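Local coordinates for penicillin-binding protein (Bacillus halodurans, PDB 3TG9), which is probably a serine penicillin-interacting enzyme of the beta-lactamase family, binding penicillin and acting on peptides or related amides through an acyl-enzyme, at residues A86-V91 / A140-P145; L97-G102 / A155-L160; H148-N153 / V263-D268; W276-Q279 / S285-H288. One frame throughout, in Å; residues are numbered along the deposited sequence.

Contacts 1 and 2 are buried among the loops and helices of the helical part of the fold, contact 3 lies at the surface, and contact 4 is partly buried in the eight-stranded antiparallel sheet. Contacts 1 to 3 rest mainly on side chains: a methionine at a ring edge, aromatic rings with leucines and one backbone oxygen, and a cysteine over a ring face. Contact 4 adds a ladder of backbone hydrogen bonds and two lysines. Probable backbone bonds chain them, Gly102 to Lys143 between contacts 1 and 2, His99 to His151 between contacts 2 and 3, and Asp268 to Gln279 between contacts 3 and 4; strand 263-266 and both strands of contact 4 share one sheet.

Contact 1: residues A86-V91 / A140-P145; sequences APFPNV and APMKFP
Met142 makes the contact of 140-145 with 86-91, its side chain crossing that of Phe88 at about a right angle and meeting the ring at its edge. Ala140 and Pro141 bring the loop up to this point, and Pro104 lies against both Ala140 and Met142. The methionine chain then bends at chi2 and chi3, which turns its methyl group back to the ring. CE stops at the rim, close to the ring plane, 3.3 Å from Phe88 CD1. The sulfur follows the same edge: Met142 SD is 5.3 Å from the centroid of the Phe88 ring and 88° off its normal, and 4.1 Å from Phe88 CB. Phe88 offers this edge with its ring set beside the backbone N, opposite the carbonyl carbon (chi1 -62°). A branch of Val91 adds a looser apolar touch, CG2 lying 4.4 Å from Met142 SD. Phe88 and Val91 begin and end a type II beta turn, closed by Val91 N to Phe88 O at 3.0 Å, with Pro89 and Asn90 at its corners, and the turn sets both on the same sulfur. Beyond the methionine, the backbone of Lys143 is bonded to Gly102. All three touching side chains meet without any polar bond between them. The arrangement is an edge-on Met-aromatic contact, here joining the loop before helix 93-98 to the long loop before helix 155-168 in the helical part of a beta-lactamase-type fold.

Contact 2: residues L97-G102 / A155-L160; sequences LTHTSG and AGFILL
The rings of His99 and Phe157 lie near parallel, 27° between their planes, but are offset so far that little of one covers the other, with centroids 5.1 Å apart. Their closest corners are His99 CE1 and Phe157 CE1 at 3.6 Å. One face of the Phe157 ring carries Leu160 CD1 from the next turn of its own helix, 3.8 Å above the centre. At the ring's edge, near its plane, Leu97 O sits 3.8 Å from Phe157 CZ. Leu160 thus works in two directions, since CD1 also meets Leu97 CD2 at 3.8 Å where the two leucine chains cross at about a right angle. His99 reaches the helix because the chain breaks from helix 93-98 there: its positive phi (66°) belongs to a Schellman motif, and the imidazole swings beside its own backbone N, chi1 -65°. Around this core Tyr152 and Tyr271 also meet the His99 ring, while Phe157 and Leu160 pack on helix 58-70 through Thr61. Phe157 touches Lys58 too, which with Ser55 and Tyr152 fits the SxxK pattern expected of an active site in this family. The touch is mainly aromatic and apolar, though the imidazole is polar, with NE2 hydrogen-bonded beyond the two segments. The carbonyl oxygen at the phenyl rim probably gains weak electrostatic attraction; cohesion rests on close packing of buried rings and leucines next to those probable site residues.

Contact 3: residues H148-N153 / V263-D268; sequences HRFHYN and VHCEDD
Phe150, in an irregular loop, comes closest to strand 263-266 at Cys265, CA to CA 6.6 Å, where Cys265 and Glu266 together face Asp269 in a classic beta bulge of this outermost strand. The Phe150 side chain carries the contact. Its ring stands opposite the backbone N (chi1 -180°), which extends it from the loop to the strand. Cys265 SG sits over one face of that ring, 3.8 Å from the centroid and 9° off the normal, a sulfur-aromatic contact centred on the ring. Val263 comes in nearer the root of the ring: its CG1 branch lies 3.4 Å from Phe150 CD1 and 3.6 Å from Phe150 CB, the two side chains crossing at about a right angle. Trp276, on strand 276-279, two strands away, touches both Phe150 and Cys265, so the sulfur meets two aromatic side chains that also touch each other. His264, directed away from the loop, binds within its own segment: NE2 gives Asp267 O a bent hydrogen bond, 2.7 Å and 133° at the hydrogen, from above the carbonyl plane, the oxygen lying out of the imidazole plane. Two residues after Phe150, Tyr152 OH is bonded to both Lys58 NZ and Ser55 OG, consistent with the second catalytic motif of this family, and Asn153 OD1 caps Gly156 N at the start of helix 155-168. Across the contact the forces are dispersion and sulfur-pi attraction, with a polarisable thiol on the ring face and a valine methyl at its base, joining the tyrosine-bearing loop to the edge of the sheet.

Contact 4: residues W276-Q279 / S285-H288; sequences WIKQ and SKYH
Trp276 CB lies over one face of the His288 imidazole, 3.6 Å from the ring centroid, a CH-pi contact; the indole, set beside the backbone N (chi1 -70°), leads away, and the two rings scarcely overlap. His288 and Lys286 both hold CG between backbone N and carbonyl carbon, and Lys286, extended beyond CG, lays CE over the opposite face of the imidazole, toward its rim. Lys278 runs beside Lys286, Lys278 CB 3.7 Å from Lys286 CG, but folds at chi2 and chi3 (76° and 55°). The strands form an antiparallel hairpin of the main sheet. Trp276 and His288 are a hydrogen-bonded pair, N to O 2.9 Å both ways, and Lys278 N reaches Lys286 O, also at 2.9 Å, nearly straight. A classic bulge follows, Ser285 and Lys286 both facing Lys278, with Ser285 N to Lys278 O at 2.8 Å. On the other face Ile277 CG1 meets the edge of the Tyr287 ring, 3.9 Å from CD1, the side chains pointing the same way. A water accepts a bond from Lys286 NZ at 2.9 Å and a weak one from Lys278 NZ; salt bridges, Lys278 to Asp269 and Lys286 to Glu328, probably offset the like charges.

Contact 1: residues A86-V91 / A140-P145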
loop_
_atom_site.group_PDB
_atom_site.type_symbol
_atom_site.label_atom_id
_atom_site.label_comp_id
_atom_site.label_asym_id
_atom_site.label_seq_id
_atom_site.Cartn_x
_atom_site.Cartn_y
_atom_site.Cartn_z
ATOM N N ALA B 86 25.306 16.286 9.802
ATOM C CA ALA B 86 24.332 17.370 9.775
ATOM C C ALA B 86 24.419 18.161 11.073
ATOM O O ALA B 86 24.128 17.637 12.145
ATOM C CB ALA B 86 22.932 16.824 9.571
ATOM N N PRO B 87 24.848 19.426 10.977
ATOM C CA PRO B 87 25.088 20.282 12.141
ATOM C C PRO B 87 23.803 20.832 12.735
ATOM O O PRO B 87 22.944 21.326 12.001
ATOM C CB PRO B 87 25.889 21.447 11.544
ATOM C CG PRO B 87 25.400 21.519 10.154
ATOM C CD PRO B 87 25.313 20.073 9.741
ATOM N N PHE B 88 23.686 20.739 14.056
ATOM C CA PHE B 88 22.656 21.453 14.802
ATOM C C PHE B 88 23.324 22.018 16.047
ATOM O O PHE B 88 23.327 21.390 17.106
ATOM C CB PHE B 88 21.484 20.534 15.152
ATOM C CG PHE B 88 20.776 19.979 13.946
ATOM C CD1 PHE B 88 19.665 20.615 13.423
ATOM C CD2 PHE B 88 21.239 18.835 13.323
ATOM C CE1 PHE B 88 19.021 20.115 12.310
ATOM C CE2 PHE B 88 20.598 18.331 12.210
ATOM C CZ PHE B 88 19.486 18.973 11.704
ATOM N N PRO B 89 23.927 23.206 15.899
ATOM C CA PRO B 89 24.760 23.911 16.875
ATOM C C PRO B 89 24.297 23.774 18.317
ATOM O O PRO B 89 23.177 24.166 18.649
ATOM C CB PRO B 89 24.651 25.364 16.418
ATOM C CG PRO B 89 24.567 25.251 14.928
ATOM C CD PRO B 89 23.821 23.960 14.636
ATOM N N ASN B 90 25.173 23.220 19.150
ATOM C CA ASN B 90 24.964 23.137 20.594
ATOM C C ASN B 90 23.907 22.131 21.026
ATOM O O ASN B 90 23.624 21.990 22.219
ATOM C CB ASN B 90 24.672 24.519 21.183
ATOM C CG ASN B 90 25.883 25.423 21.149
ATOM O OD1 ASN B 90 25.896 26.428 20.444
ATOM N ND2 ASN B 90 26.920 25.054 21.891
ATOM N N VAL B 91 23.330 21.423 20.061
ATOM C CA VAL B 91 22.349 20.401 20.397
ATOM C C VAL B 91 23.019 19.165 21.005
ATOM O O VAL B 91 24.068 18.711 20.544
ATOM C CB VAL B 91 21.455 20.031 19.197
ATOM C CG1 VAL B 91 20.636 18.789 19.511
ATOM C CG2 VAL B 91 20.545 21.202 18.854
ATOM N N ALA B 140 16.605 23.444 7.409
ATOM C CA ALA B 140 15.740 24.474 7.964
ATOM C C ALA B 140 16.384 25.086 9.209
ATOM O O ALA B 140 17.200 24.442 9.873
ATOM C CB ALA B 140 14.359 23.904 8.278
ATOM N N PRO B 141 16.031 26.345 9.514
ATOM C CA PRO B 141 16.591 27.086 10.648
ATOM C C PRO B 141 16.148 26.536 11.995
ATOM O O PRO B 141 15.001 26.111 12.160
ATOM C CB PRO B 141 16.002 28.488 10.454
ATOM C CG PRO B 141 14.762 28.252 9.649
ATOM C CD PRO B 141 15.203 27.224 8.672
ATOM N N MET B 142 17.056 26.554 12.962
ATOM C CA MET B 142 16.701 26.148 14.309
ATOM C C MET B 142 15.543 27.019 14.778
ATOM O O MET B 142 15.414 28.165 14.354
ATOM C CB MET B 142 17.897 26.284 15.244
ATOM C CG MET B 142 18.041 25.119 16.212
ATOM S SD MET B 142 19.166 23.840 15.616
ATOM C CE MET B 142 18.775 23.777 13.874
ATOM N N LYS B 143 14.685 26.469 15.627
ATOM C CA LYS B 143 13.497 27.189 16.068
ATOM C C LYS B 143 13.813 28.021 17.305
ATOM O O LYS B 143 13.170 29.036 17.573
ATOM C CB LYS B 143 12.354 26.211 16.346
ATOM C CG LYS B 143 12.091 25.239 15.199
ATOM C CD LYS B 143 11.565 25.952 13.949
ATOM C CE LYS B 143 10.198 26.587 14.204
ATOM N NZ LYS B 143 9.661 27.307 13.008
ATOM N N PHE B 144 14.818 27.586 18.053
ATOM C CA PHE B 144 15.235 28.298 19.249
ATOM C C PHE B 144 16.529 27.714 19.800
ATOM O O PHE B 144 16.967 26.646 19.364
ATOM C CB PHE B 144 14.125 28.289 20.313
ATOM C CG PHE B 144 13.656 26.913 20.708
ATOM C CD1 PHE B 144 14.358 26.167 21.640
ATOM C CD2 PHE B 144 12.500 26.379 20.167
ATOM C CE1 PHE B 144 13.922 24.905 22.013
ATOM C CE2 PHE B 144 12.054 25.121 20.536
ATOM C CZ PHE B 144 12.767 24.381 21.459
ATOM N N PRO B 145 17.159 28.434 20.742
ATOM C CA PRO B 145 18.365 27.978 21.437
ATOM C C PRO B 145 18.163 26.615 22.088
ATOM O O PRO B 145 17.186 26.432 22.815
ATOM C CB PRO B 145 18.552 29.035 22.529
ATOM C CG PRO B 145 17.958 30.262 21.956
ATOM C CD PRO B 145 16.803 29.818 21.108
#

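Contact 2: residues L97-G102 / A155-L160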
loop_
_atom_site.group_PDB
_atom_site.type_symbol
_atom_site.label_atom_id
_atom_site.label_comp_id
_atom_site.label_asym_id
_atom_site.label_seq_id
_atom_site.Cartn_x
_atom_site.Cartn_y
_atom_site.Cartn_z
ATOM N N LEU B 97 16.181 14.108 23.656
ATOM C CA LEU B 97 15.405 13.167 24.465
ATOM C C LEU B 97 14.219 13.809 25.173
ATOM O O LEU B 97 13.235 13.133 25.500
ATOM C CB LEU B 97 16.301 12.508 25.517
ATOM C CG LEU B 97 17.265 11.423 25.053
ATOM C CD1 LEU B 97 18.356 11.207 26.086
ATOM C CD2 LEU B 97 16.510 10.131 24.790
ATOM N N THR B 98 14.330 15.106 25.437
ATOM C CA THR B 98 13.306 15.819 26.186
ATOM C C THR B 98 12.568 16.842 25.332
ATOM O O THR B 98 11.727 17.578 25.838
ATOM C CB THR B 98 13.911 16.540 27.408
ATOM O OG1 THR B 98 14.953 17.423 26.971
ATOM C CG2 THR B 98 14.486 15.533 28.399
ATOM N N HIS B 99 12.880 16.887 24.042
ATOM C CA HIS B 99 12.203 17.803 23.128
ATOM C C HIS B 99 12.514 19.249 23.465
ATOM O O HIS B 99 11.628 20.103 23.421
ATOM C CB HIS B 99 10.686 17.613 23.182
ATOM C CG HIS B 99 10.223 16.278 22.688
ATOM N ND1 HIS B 99 10.251 15.923 21.358
ATOM C CD2 HIS B 99 9.703 15.218 23.352
ATOM C CE1 HIS B 99 9.775 14.704 21.220
ATOM N NE2 HIS B 99 9.437 14.249 22.415
ATOM N N THR B 100 13.766 19.530 23.802
ATOM C CA THR B 100 14.172 20.900 24.098
ATOM C C THR B 100 15.326 21.341 23.200
ATOM O O THR B 100 15.992 22.336 23.483
ATOM C CB THR B 100 14.581 21.054 25.577
ATOM O OG1 THR B 100 15.579 20.079 25.901
ATOM C CG2 THR B 100 13.375 20.857 26.494
ATOM N N SER B 101 15.541 20.604 22.110
ATOM C CA SER B 101 16.695 20.806 21.234
ATOM C C SER B 101 16.606 22.037 20.341
ATOM O O SER B 101 17.629 22.575 19.919
ATOM C CB SER B 101 16.895 19.584 20.342
ATOM O OG SER B 101 15.946 19.581 19.287
ATOM N N GLY B 102 15.385 22.456 20.029
ATOM C CA GLY B 102 15.172 23.574 19.130
ATOM C C GLY B 102 15.336 23.281 17.646
ATOM O O GLY B 102 15.126 24.169 16.823
ATOM N N ALA B 155 11.443 15.142 14.256
ATOM C CA ALA B 155 12.772 15.104 13.657
ATOM C C ALA B 155 13.823 14.871 14.739
ATOM O O ALA B 155 14.821 14.191 14.518
ATOM C CB ALA B 155 13.052 16.396 12.890
ATOM N N GLY B 156 13.581 15.425 15.921
ATOM C CA GLY B 156 14.491 15.236 17.034
ATOM C C GLY B 156 14.685 13.776 17.394
ATOM O O GLY B 156 15.755 13.376 17.858
ATOM N N PHE B 157 13.654 12.965 17.192
ATOM C CA PHE B 157 13.793 11.539 17.476
ATOM C C PHE B 157 14.330 10.755 16.288
ATOM O O PHE B 157 14.867 9.661 16.460
ATOM C CB PHE B 157 12.508 10.939 18.058
ATOM C CG PHE B 157 12.474 10.982 19.559
ATOM C CD1 PHE B 157 12.398 12.197 20.228
ATOM C CD2 PHE B 157 12.564 9.817 20.303
ATOM C CE1 PHE B 157 12.388 12.249 21.618
ATOM C CE2 PHE B 157 12.563 9.857 21.695
ATOM C CZ PHE B 157 12.471 11.079 22.351
ATOM N N ILE B 158 14.202 11.324 15.091
ATOM C CA ILE B 158 14.940 10.805 13.939
ATOM C C ILE B 158 16.436 10.955 14.203
ATOM O O ILE B 158 17.203 10.005 14.037
ATOM C CB ILE B 158 14.603 11.553 12.629
ATOM C CG1 ILE B 158 13.157 11.294 12.214
ATOM C CG2 ILE B 158 15.565 11.123 11.531
ATOM C CD1 ILE B 158 12.893 9.848 11.846
ATOM N N LEU B 159 16.843 12.157 14.616
ATOM C CA LEU B 159 18.249 12.430 14.918
ATOM C C LEU B 159 18.806 11.460 15.962
ATOM O O LEU B 159 19.929 10.971 15.828
ATOM C CB LEU B 159 18.444 13.884 15.361
ATOM C CG LEU B 159 18.140 14.940 14.287
ATOM C CD1 LEU B 159 18.131 16.354 14.859
ATOM C CD2 LEU B 159 19.117 14.826 13.126
ATOM N N LEU B 160 18.025 11.184 17.003
ATOM C CA LEU B 160 18.429 10.192 17.992
ATOM C C LEU B 160 18.613 8.807 17.344
ATOM O O LEU B 160 19.546 8.076 17.666
ATOM C CB LEU B 160 17.423 10.134 19.145
ATOM C CG LEU B 160 17.442 11.261 20.195
ATOM C CD1 LEU B 160 16.277 11.115 21.164
ATOM C CD2 LEU B 160 18.761 11.307 20.965
#

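Contact 3: residues H148-N153 / V263-D268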
loop_
_atom_site.group_PDB
_atom_site.type_symbol
_atom_site.label_atom_id
_atom_site.label_comp_id
_atom_site.label_asym_id
_atom_site.label_seq_id
_atom_site.Cartn_x
_atom_site.Cartn_y
_atom_site.Cartn_z
ATOM N N HIS B 148 16.125 26.049 25.420
ATOM C CA HIS B 148 15.259 27.184 25.740
ATOM C C HIS B 148 13.867 26.779 26.237
ATOM O O HIS B 148 13.444 27.208 27.311
ATOM C CB HIS B 148 15.153 28.156 24.558
ATOM C CG HIS B 148 14.479 29.452 24.903
ATOM N ND1 HIS B 148 13.250 29.815 24.389
ATOM C CD2 HIS B 148 14.857 30.465 25.719
ATOM C CE1 HIS B 148 12.905 30.997 24.870
ATOM N NE2 HIS B 148 13.862 31.414 25.678
ATOM N N ARG B 149 13.150 25.966 25.465
ATOM C CA ARG B 149 11.798 25.582 25.864
ATOM C C ARG B 149 11.401 24.184 25.407
ATOM O O ARG B 149 12.106 23.555 24.624
ATOM C CB ARG B 149 10.785 26.601 25.351
ATOM C CG ARG B 149 10.543 26.539 23.857
ATOM C CD ARG B 149 9.664 27.695 23.410
ATOM N NE ARG B 149 8.689 27.288 22.402
ATOM C CZ ARG B 149 8.923 27.273 21.091
ATOM N NH1 ARG B 149 10.108 27.641 20.625
ATOM N NH2 ARG B 149 7.972 26.890 20.246
ATOM N N PHE B 150 10.265 23.706 25.909
ATOM C CA PHE B 150 9.729 22.415 25.490
ATOM C C PHE B 150 8.900 22.538 24.211
ATOM O O PHE B 150 7.968 23.336 24.135
ATOM C CB PHE B 150 8.893 21.764 26.601
ATOM C CG PHE B 150 8.319 20.419 26.217
ATOM C CD1 PHE B 150 9.008 19.251 26.501
ATOM C CD2 PHE B 150 7.100 20.331 25.546
ATOM C CE1 PHE B 150 8.490 18.011 26.134
ATOM C CE2 PHE B 150 6.574 19.104 25.183
ATOM C CZ PHE B 150 7.271 17.939 25.477
ATOM N N HIS B 151 9.240 21.733 23.213
ATOM C CA HIS B 151 8.481 21.711 21.973
ATOM C C HIS B 151 8.529 20.333 21.320
ATOM O O HIS B 151 9.566 19.924 20.786
ATOM C CB HIS B 151 9.015 22.762 21.006
ATOM C CG HIS B 151 8.094 23.048 19.862
ATOM N ND1 HIS B 151 8.101 22.314 18.699
ATOM C CD2 HIS B 151 7.126 23.985 19.711
ATOM C CE1 HIS B 151 7.185 22.787 17.875
ATOM N NE2 HIS B 151 6.578 23.803 18.465
ATOM N N TYR B 152 7.408 19.617 21.363
ATOM C CA TYR B 152 7.357 18.259 20.815
ATOM C C TYR B 152 7.861 18.215 19.374
ATOM O O TYR B 152 7.354 18.918 18.505
ATOM C CB TYR B 152 5.946 17.672 20.906
ATOM C CG TYR B 152 5.915 16.175 20.691
ATOM C CD1 TYR B 152 6.174 15.303 21.740
ATOM C CD2 TYR B 152 5.643 15.631 19.434
ATOM C CE1 TYR B 152 6.151 13.922 21.552
ATOM C CE2 TYR B 152 5.620 14.253 19.233
ATOM C CZ TYR B 152 5.874 13.404 20.300
ATOM O OH TYR B 152 5.854 12.034 20.125
ATOM N N ASN B 153 8.857 17.372 19.137
ATOM C CA ASN B 153 9.601 17.385 17.891
ATOM C C ASN B 153 9.913 15.972 17.385
ATOM O O ASN B 153 10.605 15.200 18.054
ATOM C CB ASN B 153 10.897 18.172 18.098
ATOM C CG ASN B 153 11.628 18.450 16.807
ATOM O OD1 ASN B 153 11.986 17.536 16.077
ATOM N ND2 ASN B 153 11.867 19.727 16.527
ATOM N N VAL B 263 11.426 17.711 32.189
ATOM C CA VAL B 263 10.743 18.887 31.674
ATOM C C VAL B 263 9.347 18.936 32.258
ATOM O O VAL B 263 8.702 17.896 32.419
ATOM C CB VAL B 263 10.620 18.850 30.128
ATOM C CG1 VAL B 263 9.981 20.134 29.610
ATOM C CG2 VAL B 263 11.973 18.634 29.486
ATOM N N HIS B 264 8.891 20.136 32.592
ATOM C CA HIS B 264 7.495 20.344 32.918
ATOM C C HIS B 264 6.846 20.994 31.709
ATOM O O HIS B 264 7.285 22.057 31.277
ATOM C CB HIS B 264 7.354 21.237 34.147
ATOM C CG HIS B 264 5.936 21.463 34.569
ATOM N ND1 HIS B 264 5.578 22.410 35.505
ATOM C CD2 HIS B 264 4.783 20.868 34.175
ATOM C CE1 HIS B 264 4.266 22.380 35.678
ATOM N NE2 HIS B 264 3.762 21.456 34.881
ATOM N N CYS B 265 5.816 20.360 31.157
ATOM C CA CYS B 265 5.166 20.880 29.956
ATOM C C CYS B 265 4.006 21.815 30.282
ATOM O O CYS B 265 3.949 22.948 29.791
ATOM C CB CYS B 265 4.670 19.732 29.087
ATOM S SG CYS B 265 5.836 18.392 29.010
ATOM N N GLU B 266 3.076 21.327 31.097
ATOM C CA GLU B 266 1.966 22.135 31.581
ATOM C C GLU B 266 1.190 21.363 32.630
ATOM O O GLU B 266 0.997 20.155 32.505
ATOM C CB GLU B 266 1.031 22.524 30.437
ATOM C CG GLU B 266 0.099 21.412 29.987
ATOM C CD GLU B 266 -1.136 21.941 29.262
ATOM O OE1 GLU B 266 -2.055 21.134 28.986
ATOM O OE2 GLU B 266 -1.191 23.160 28.971
ATOM N N ASP B 267 0.761 22.060 33.672
ATOM C CA ASP B 267 -0.082 21.451 34.685
ATOM C C ASP B 267 0.555 20.186 35.251
ATOM O O ASP B 267 1.605 20.250 35.888
ATOM C CB ASP B 267 -1.451 21.125 34.086
ATOM C CG ASP B 267 -2.123 22.341 33.478
ATOM O OD1 ASP B 267 -2.081 23.417 34.113
ATOM O OD2 ASP B 267 -2.694 22.219 32.370
ATOM N N ASP B 268 -0.083 19.046 34.995
ATOM C CA ASP B 268 0.325 17.763 35.561
ATOM C C ASP B 268 1.255 16.993 34.641
ATOM O O ASP B 268 1.756 15.933 35.007
ATOM C CB ASP B 268 -0.900 16.897 35.846
ATOM C CG ASP B 268 -1.614 17.310 37.108
ATOM O OD1 ASP B 268 -1.069 18.167 37.843
ATOM O OD2 ASP B 268 -2.717 16.776 37.368
#

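Contact 4: residues W276-Q279 / S285-H288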
loop_
_atom_site.group_PDB
_atom_site.type_symbol
_atom_site.label_atom_id
_atom_site.label_comp_id
_atom_site.label_asym_id
_atom_site.label_seq_id
_atom_site.Cartn_x
_atom_site.Cartn_y
_atom_site.Cartn_z
ATOM N N TRP B 276 6.077 10.184 28.729
ATOM C CA TRP B 276 5.284 11.199 29.432
ATOM C C TRP B 276 5.114 10.827 30.901
ATOM O O TRP B 276 5.043 9.647 31.252
ATOM C CB TRP B 276 3.897 11.350 28.804
ATOM C CG TRP B 276 3.892 11.980 27.440
ATOM C CD1 TRP B 276 3.806 11.341 26.239
ATOM C CD2 TRP B 276 3.971 13.378 27.143
ATOM N NE1 TRP B 276 3.820 12.254 25.210
ATOM C CE2 TRP B 276 3.922 13.512 25.742
ATOM C CE3 TRP B 276 4.068 14.527 27.931
ATOM C CZ2 TRP B 276 3.977 14.758 25.108
ATOM C CZ3 TRP B 276 4.125 15.759 27.304
ATOM C CH2 TRP B 276 4.076 15.866 25.906
ATOM N N ILE B 277 5.045 11.839 31.760
ATOM C CA ILE B 277 4.869 11.612 33.193
ATOM C C ILE B 277 3.693 12.406 33.750
ATOM O O ILE B 277 3.568 13.609 33.511
ATOM C CB ILE B 277 6.135 11.979 33.976
ATOM C CG1 ILE B 277 7.318 11.164 33.464
ATOM C CG2 ILE B 277 5.931 11.762 35.484
ATOM C CD1 ILE B 277 8.646 11.626 33.995
ATOM N N LYS B 278 2.822 11.723 34.480
ATOM C CA LYS B 278 1.703 12.386 35.123
ATOM C C LYS B 278 2.024 12.514 36.597
ATOM O O LYS B 278 2.188 11.513 37.293
ATOM C CB LYS B 278 0.415 11.598 34.923
ATOM C CG LYS B 278 -0.837 12.356 35.328
ATOM C CD LYS B 278 -1.196 13.411 34.283
ATOM C CE LYS B 278 -1.340 12.766 32.909
ATOM N NZ LYS B 278 -2.112 13.632 31.984
ATOM N N GLN B 279 2.136 13.752 37.062
ATOM C CA GLN B 279 2.488 14.021 38.453
ATOM C C GLN B 279 1.547 15.061 39.048
ATOM O O GLN B 279 1.507 16.212 38.604
ATOM C CB GLN B 279 3.927 14.516 38.545
ATOM C CG GLN B 279 4.444 14.657 39.960
ATOM C CD GLN B 279 5.778 15.368 40.005
ATOM O OE1 GLN B 279 6.829 14.736 40.005
ATOM N NE2 GLN B 279 5.741 16.694 40.019
ATOM N N SER B 285 1.548 9.615 39.201
ATOM C CA SER B 285 0.449 8.670 39.055
ATOM C C SER B 285 0.646 7.702 37.882
ATOM O O SER B 285 0.182 6.559 37.926
ATOM C CB SER B 285 -0.872 9.418 38.908
ATOM O OG SER B 285 -0.750 10.464 37.965
ATOM N N LYS B 286 1.334 8.147 36.836
ATOM C CA LYS B 286 1.610 7.242 35.721
ATOM C C LYS B 286 2.728 7.685 34.799
ATOM O O LYS B 286 3.020 8.874 34.664
ATOM C CB LYS B 286 0.351 6.946 34.900
ATOM C CG LYS B 286 -0.153 8.085 34.042
ATOM C CD LYS B 286 -1.153 7.572 33.011
ATOM C CE LYS B 286 -2.044 8.690 32.510
ATOM N NZ LYS B 286 -3.060 8.224 31.526
ATOM N N TYR B 287 3.378 6.694 34.208
ATOM C CA TYR B 287 4.254 6.921 33.081
ATOM C C TYR B 287 3.469 6.440 31.871
ATOM O O TYR B 287 2.851 5.377 31.913
ATOM C CB TYR B 287 5.535 6.117 33.240
ATOM C CG TYR B 287 6.254 6.390 34.536
ATOM C CD1 TYR B 287 7.061 7.510 34.679
ATOM C CD2 TYR B 287 6.128 5.526 35.618
ATOM C CE1 TYR B 287 7.734 7.756 35.858
ATOM C CE2 TYR B 287 6.787 5.770 36.806
ATOM C CZ TYR B 287 7.588 6.889 36.921
ATOM O OH TYR B 287 8.250 7.139 38.104
ATOM N N HIS B 288 3.450 7.220 30.804
ATOM C CA HIS B 288 2.649 6.808 29.662
ATOM C C HIS B 288 3.187 7.265 28.324
ATOM O O HIS B 288 3.913 8.255 28.223
ATOM C CB HIS B 288 1.182 7.232 29.846
ATOM C CG HIS B 288 0.953 8.708 29.781
ATOM N ND1 HIS B 288 1.381 9.575 30.770
ATOM C CD2 HIS B 288 0.310 9.471 28.869
ATOM C CE1 HIS B 288 1.022 10.809 30.455
ATOM N NE2 HIS B 288 0.379 10.772 29.303
HETATM O O HOH W 1 -3.969 10.972 31.210
#